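Local coordinates for acyl-CoA N-acyltransferases (NAT) superfamily protein (PDB 6TH0) that probably transfers the acetyl group of acetyl-CoA, which it binds, to the N-terminal methionine of transmembrane proteins and to protein lysines, at residues Ile83-Ile97 / Tyr122-His135. Numbering follows the deposited sequence.
Sequences IRYDSSKGEGTLVYI and YSSGIPVCRGVYLH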
loop_
_atom_site.group_PDB
_atom_site.type_symbol
_atom_site.label_atom_id
_atom_site.label_comp_id
_atom_site.label_asym_id
_atom_site.label_seq_id
_atom_site.Cartn_x
_atom_site.Cartn_y
_atom_site.Cartn_z
ATOM N N ILE A 83 -19.937 4.015 -3.284
ATOM C CA ILE A 83 -19.686 5.418 -3.607
ATOM C C ILE A 83 -20.955 6.109 -4.085
ATOM O O ILE A 83 -21.733 5.537 -4.861
ATOM C CB ILE A 83 -18.583 5.523 -4.679
ATOM C CG1 ILE A 83 -17.266 5.005 -4.112
ATOM C CG2 ILE A 83 -18.452 6.945 -5.213
ATOM C CD1 ILE A 83 -16.103 4.951 -5.114
ATOM N N ARG A 84 -21.196 7.313 -3.582
ATOM C CA ARG A 84 -22.276 8.150 -4.090
ATOM C C ARG A 84 -21.673 8.955 -5.227
ATOM O O ARG A 84 -20.782 9.777 -4.993
ATOM C CB ARG A 84 -22.852 9.057 -3.004
ATOM C CG ARG A 84 -23.807 8.358 -2.036
ATOM C CD ARG A 84 -24.805 9.336 -1.429
ATOM N NE ARG A 84 -24.166 10.321 -0.563
ATOM C CZ ARG A 84 -23.787 11.532 -0.956
ATOM N NH1 ARG A 84 -23.975 11.911 -2.210
ATOM N NH2 ARG A 84 -23.213 12.362 -0.098
ATOM N N TYR A 85 -22.146 8.712 -6.446
ATOM C CA TYR A 85 -21.610 9.365 -7.628
ATOM C C TYR A 85 -22.349 10.661 -7.914
ATOM O O TYR A 85 -23.566 10.654 -8.103
ATOM C CB TYR A 85 -21.703 8.442 -8.842
ATOM C CG TYR A 85 -20.694 7.334 -8.807
ATOM C CD1 TYR A 85 -19.380 7.574 -9.163
ATOM C CD2 TYR A 85 -21.051 6.054 -8.410
ATOM C CE1 TYR A 85 -18.457 6.579 -9.126
ATOM C CE2 TYR A 85 -20.136 5.050 -8.380
ATOM C CZ TYR A 85 -18.837 5.319 -8.734
ATOM O OH TYR A 85 -17.904 4.334 -8.719
ATOM N N ASP A 86 -21.599 11.742 -8.042
ATOM C CA ASP A 86 -22.151 13.045 -8.365
ATOM C C ASP A 86 -21.936 13.238 -9.857
ATOM O O ASP A 86 -20.798 13.240 -10.323
ATOM C CB ASP A 86 -21.472 14.142 -7.549
ATOM C CG ASP A 86 -21.940 15.523 -7.936
ATOM O OD1 ASP A 86 -22.906 15.631 -8.722
ATOM O OD2 ASP A 86 -21.341 16.504 -7.453
ATOM N N SER A 87 -23.024 13.427 -10.597
ATOM C CA SER A 87 -22.902 13.503 -12.048
ATOM C C SER A 87 -21.938 14.600 -12.480
ATOM O O SER A 87 -21.222 14.433 -13.473
ATOM C CB SER A 87 -24.278 13.716 -12.671
ATOM O OG SER A 87 -24.185 13.936 -14.067
ATOM N N SER A 88 -21.879 15.710 -11.739
ATOM C CA SER A 88 -21.093 16.864 -12.170
ATOM C C SER A 88 -19.584 16.668 -12.023
ATOM O O SER A 88 -18.817 17.337 -12.720
ATOM C CB SER A 88 -21.530 18.098 -11.386
ATOM O OG SER A 88 -21.064 18.021 -10.050
ATOM N N LYS A 89 -19.123 15.805 -11.119
ATOM C CA LYS A 89 -17.681 15.705 -10.914
ATOM C C LYS A 89 -16.979 14.732 -11.859
ATOM O O LYS A 89 -15.748 14.807 -12.007
ATOM C CB LYS A 89 -17.371 15.318 -9.458
ATOM C CG LYS A 89 -17.833 16.364 -8.432
ATOM C CD LYS A 89 -17.264 16.096 -7.038
ATOM C CE LYS A 89 -17.836 17.050 -5.987
ATOM N NZ LYS A 89 -17.700 18.493 -6.364
ATOM N N GLY A 90 -17.713 13.821 -12.488
ATOM C CA GLY A 90 -17.090 12.773 -13.273
ATOM C C GLY A 90 -16.920 11.513 -12.444
ATOM O O GLY A 90 -17.327 11.431 -11.282
ATOM N N GLU A 91 -16.282 10.514 -13.045
ATOM C CA GLU A 91 -16.206 9.210 -12.394
ATOM C C GLU A 91 -15.242 9.236 -11.214
ATOM O O GLU A 91 -15.570 8.759 -10.114
ATOM C CB GLU A 91 -15.789 8.150 -13.408
ATOM C CG GLU A 91 -16.091 6.743 -12.969
ATOM C CD GLU A 91 -15.371 5.714 -13.810
ATOM O OE1 GLU A 91 -15.447 5.792 -15.065
ATOM O OE2 GLU A 91 -14.717 4.835 -13.208
ATOM N N GLY A 92 -14.040 9.766 -11.415
ATOM C CA GLY A 92 -13.068 9.776 -10.344
ATOM C C GLY A 92 -12.255 8.494 -10.250
ATOM O O GLY A 92 -12.477 7.510 -10.960
ATOM N N THR A 93 -11.248 8.544 -9.385
ATOM C CA THR A 93 -10.317 7.449 -9.174
ATOM C C THR A 93 -10.224 7.081 -7.701
ATOM O O THR A 93 -10.761 7.753 -6.821
ATOM C CB THR A 93 -8.920 7.811 -9.677
ATOM O OG1 THR A 93 -8.529 9.060 -9.083
ATOM C CG2 THR A 93 -8.892 7.904 -11.225
ATOM N N LEU A 94 -9.494 6.008 -7.473
ATOM C CA LEU A 94 -9.177 5.496 -6.150
ATOM C C LEU A 94 -7.716 5.089 -6.163
ATOM O O LEU A 94 -7.171 4.753 -7.216
ATOM C CB LEU A 94 -10.049 4.298 -5.792
ATOM C CG LEU A 94 -11.521 4.577 -5.564
ATOM C CD1 LEU A 94 -12.319 3.295 -5.644
ATOM C CD2 LEU A 94 -11.693 5.235 -4.206
ATOM N N VAL A 95 -7.074 5.163 -4.995
ATOM C CA VAL A 95 -5.736 4.610 -4.801
ATOM C C VAL A 95 -5.884 3.284 -4.072
ATOM O O VAL A 95 -6.561 3.213 -3.039
ATOM C CB VAL A 95 -4.834 5.585 -4.025
ATOM C CG1 VAL A 95 -3.452 4.976 -3.811
ATOM C CG2 VAL A 95 -4.725 6.910 -4.787
ATOM N N TYR A 96 -5.279 2.229 -4.627
ATOM C CA TYR A 96 -5.317 0.884 -4.059
ATOM C C TYR A 96 -3.934 0.523 -3.526
ATOM O O TYR A 96 -2.993 0.358 -4.303
ATOM C CB TYR A 96 -5.763 -0.129 -5.123
ATOM C CG TYR A 96 -5.879 -1.558 -4.627
ATOM C CD1 TYR A 96 -6.963 -1.960 -3.844
ATOM C CD2 TYR A 96 -4.915 -2.510 -4.959
ATOM C CE1 TYR A 96 -7.079 -3.261 -3.385
ATOM C CE2 TYR A 96 -5.016 -3.815 -4.501
ATOM C CZ TYR A 96 -6.092 -4.188 -3.721
ATOM O OH TYR A 96 -6.185 -5.492 -3.284
ATOM N N ILE A 97 -3.817 0.348 -2.209
ATOM C CA ILE A 97 -2.528 -0.074 -1.665
ATOM C C ILE A 97 -2.332 -1.545 -1.977
ATOM O O ILE A 97 -3.203 -2.383 -1.686
ATOM C CB ILE A 97 -2.450 0.186 -0.154
ATOM C CG1 ILE A 97 -2.354 1.686 0.129
ATOM C CG2 ILE A 97 -1.238 -0.594 0.449
ATOM C CD1 ILE A 97 -2.628 2.048 1.570
ATOM N N TYR A 122 -1.218 11.620 -0.646
ATOM C CA TYR A 122 -1.155 11.623 -2.102
ATOM C C TYR A 122 -2.552 11.624 -2.709
ATOM O O TYR A 122 -2.853 12.429 -3.597
ATOM C CB TYR A 122 -0.348 10.422 -2.606
ATOM C CG TYR A 122 -0.282 10.356 -4.120
ATOM C CD1 TYR A 122 0.593 11.171 -4.825
ATOM C CD2 TYR A 122 -1.102 9.495 -4.844
ATOM C CE1 TYR A 122 0.659 11.134 -6.209
ATOM C CE2 TYR A 122 -1.040 9.452 -6.238
ATOM C CZ TYR A 122 -0.158 10.272 -6.905
ATOM O OH TYR A 122 -0.081 10.236 -8.275
ATOM N N SER A 123 -3.423 10.728 -2.237
ATOM C CA SER A 123 -4.760 10.602 -2.811
ATOM C C SER A 123 -5.574 11.875 -2.632
ATOM O O SER A 123 -6.440 12.184 -3.459
ATOM C CB SER A 123 -5.502 9.422 -2.190
ATOM O OG SER A 123 -5.956 9.741 -0.886
ATOM N N SER A 124 -5.320 12.620 -1.560
ATOM C CA SER A 124 -6.087 13.833 -1.318
ATOM C C SER A 124 -5.681 14.968 -2.248
ATOM O O SER A 124 -6.375 15.988 -2.283
ATOM C CB SER A 124 -5.955 14.256 0.149
ATOM O OG SER A 124 -4.615 14.579 0.482
ATOM N N GLY A 125 -4.596 14.812 -3.011
ATOM C CA GLY A 125 -4.129 15.856 -3.905
ATOM C C GLY A 125 -4.609 15.695 -5.340
ATOM O O GLY A 125 -4.516 16.631 -6.145
ATOM N N ILE A 126 -5.172 14.536 -5.660
ATOM C CA ILE A 126 -5.637 14.233 -7.016
ATOM C C ILE A 126 -7.086 14.685 -7.103
ATOM O O ILE A 126 -7.907 14.242 -6.285
ATOM C CB ILE A 126 -5.516 12.739 -7.344
ATOM C CG1 ILE A 126 -4.124 12.199 -7.003
ATOM C CG2 ILE A 126 -5.849 12.499 -8.831
ATOM C CD1 ILE A 126 -2.990 13.013 -7.561
ATOM N N PRO A 127 -7.452 15.570 -8.051
ATOM C CA PRO A 127 -8.738 16.267 -7.930
ATOM C C PRO A 127 -9.928 15.375 -7.603
ATOM O O PRO A 127 -10.560 15.573 -6.562
ATOM C CB PRO A 127 -8.910 16.943 -9.305
ATOM C CG PRO A 127 -7.941 16.241 -10.216
ATOM C CD PRO A 127 -6.796 15.835 -9.346
ATOM N N VAL A 128 -10.254 14.401 -8.443
ATOM C CA VAL A 128 -11.430 13.561 -8.203
ATOM C C VAL A 128 -11.046 12.203 -7.603
ATOM O O VAL A 128 -11.751 11.211 -7.806
ATOM C CB VAL A 128 -12.301 13.414 -9.459
ATOM C CG1 VAL A 128 -13.636 12.780 -9.076
ATOM C CG2 VAL A 128 -12.535 14.792 -10.087
ATOM N N CYS A 129 -9.901 12.124 -6.929
ATOM C CA CYS A 129 -9.532 10.899 -6.218
ATOM C C CYS A 129 -10.365 10.759 -4.949
ATOM O O CYS A 129 -10.312 11.614 -4.057
ATOM C CB CYS A 129 -8.048 10.904 -5.887
ATOM S SG CYS A 129 -7.502 9.352 -5.130
ATOM N N ARG A 130 -11.088 9.647 -4.840
ATOM C CA ARG A 130 -12.114 9.515 -3.813
ATOM C C ARG A 130 -11.606 8.895 -2.529
ATOM O O ARG A 130 -12.325 8.932 -1.515
ATOM C CB ARG A 130 -13.281 8.675 -4.340
ATOM C CG ARG A 130 -13.928 9.257 -5.605
ATOM C CD ARG A 130 -15.059 8.380 -6.118
ATOM N NE ARG A 130 -15.764 8.966 -7.255
ATOM C CZ ARG A 130 -16.805 9.789 -7.152
ATOM N NH1 ARG A 130 -17.268 10.130 -5.954
ATOM N NH2 ARG A 130 -17.389 10.276 -8.240
ATOM N N GLY A 131 -10.399 8.377 -2.526
ATOM C CA GLY A 131 -9.874 7.784 -1.311
ATOM C C GLY A 131 -8.930 6.641 -1.614
ATOM O O GLY A 131 -8.407 6.517 -2.719
ATOM N N VAL A 132 -8.730 5.812 -0.586
ATOM C CA VAL A 132 -7.763 4.718 -0.583
ATOM C C VAL A 132 -8.475 3.449 -0.142
ATOM O O VAL A 132 -9.317 3.491 0.761
ATOM C CB VAL A 132 -6.584 5.027 0.371
ATOM C CG1 VAL A 132 -5.513 3.918 0.334
ATOM C CG2 VAL A 132 -5.995 6.414 0.071
ATOM N N TYR A 133 -8.162 2.322 -0.783
ATOM C CA TYR A 133 -8.657 1.028 -0.321
ATOM C C TYR A 133 -7.576 -0.028 -0.515
ATOM O O TYR A 133 -6.545 0.206 -1.150
ATOM C CB TYR A 133 -9.985 0.621 -0.996
ATOM C CG TYR A 133 -9.954 0.132 -2.440
ATOM C CD1 TYR A 133 -9.670 0.999 -3.500
ATOM C CD2 TYR A 133 -10.274 -1.191 -2.750
ATOM C CE1 TYR A 133 -9.656 0.536 -4.825
ATOM C CE2 TYR A 133 -10.274 -1.654 -4.061
ATOM C CZ TYR A 133 -9.971 -0.790 -5.100
ATOM O OH TYR A 133 -9.981 -1.265 -6.415
ATOM N N LEU A 134 -7.789 -1.173 0.115
ATOM C CA LEU A 134 -6.824 -2.260 0.097
ATOM C C LEU A 134 -7.483 -3.490 0.701
ATOM O O LEU A 134 -8.587 -3.425 1.252
ATOM C CB LEU A 134 -5.560 -1.880 0.872
ATOM C CG LEU A 134 -5.833 -1.745 2.378
ATOM C CD1 LEU A 134 -4.578 -2.101 3.117
ATOM C CD2 LEU A 134 -6.328 -0.346 2.793
ATOM N N HIS A 135 -6.772 -4.603 0.624
ATOM C CA HIS A 135 -7.177 -5.842 1.258
ATOM C C HIS A 135 -6.089 -6.264 2.229
ATOM O O HIS A 135 -4.897 -6.144 1.932
ATOM C CB HIS A 135 -7.437 -6.948 0.228
ATOM C CG HIS A 135 -8.592 -6.668 -0.681
ATOM N ND1 HIS A 135 -8.462 -5.981 -1.867
ATOM C CD2 HIS A 135 -9.899 -7.003 -0.579
ATOM C CE1 HIS A 135 -9.643 -5.901 -2.458
ATOM N NE2 HIS A 135 -10.532 -6.513 -1.695
HETATM O O HOH W 1 -4.326 -4.837 -0.908
#
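The carbonyl oxygen of E91 is gripped twice by the R130 guanidinium, from NE at 2.9 Å and from NH2 at 3.0 Å. Both donors approach from the same face of the carbonyl plane, and the oxygen lies in the guanidinium plane. Strands 93-97 and 129-135 are the parallel neighbours of the beta-alpha-beta unit of this GNAT domain, connected through helix 111-123. The bridges T93-C129 and V95-V132 differ by one residue in register, which defines a beta bulge; around it T93 O accepts from R130 N and G131 O accepts from V95 N, a straight 180° bond. Extended from CG to NE, the R130 chain brings its guanidinium edge to the G90 and E91 carbonyls; I83 CG2 and Y85 CD1 lie over one face. A methionine in place of R130 would probably leave E91 O without its paired donors and the 83-92 loop less firmly tied to the strand. Farther along, Y96 turns its edge to the face of Y133, the planes 60° apart, with Y96 CD1 3.3 Å from Y133 CE2. With CG anti to the backbone N (chi1 -178°), the Y96 ring extends past L134 toward H135, an acetyl-CoA pocket residue whose NE2 is hydrogen-bonded to E78 OE2. There Y96 OH and H135 ND1 share a 2.7 Å hydrogen bond, and a water accepts from H135 N while donating to I97 O.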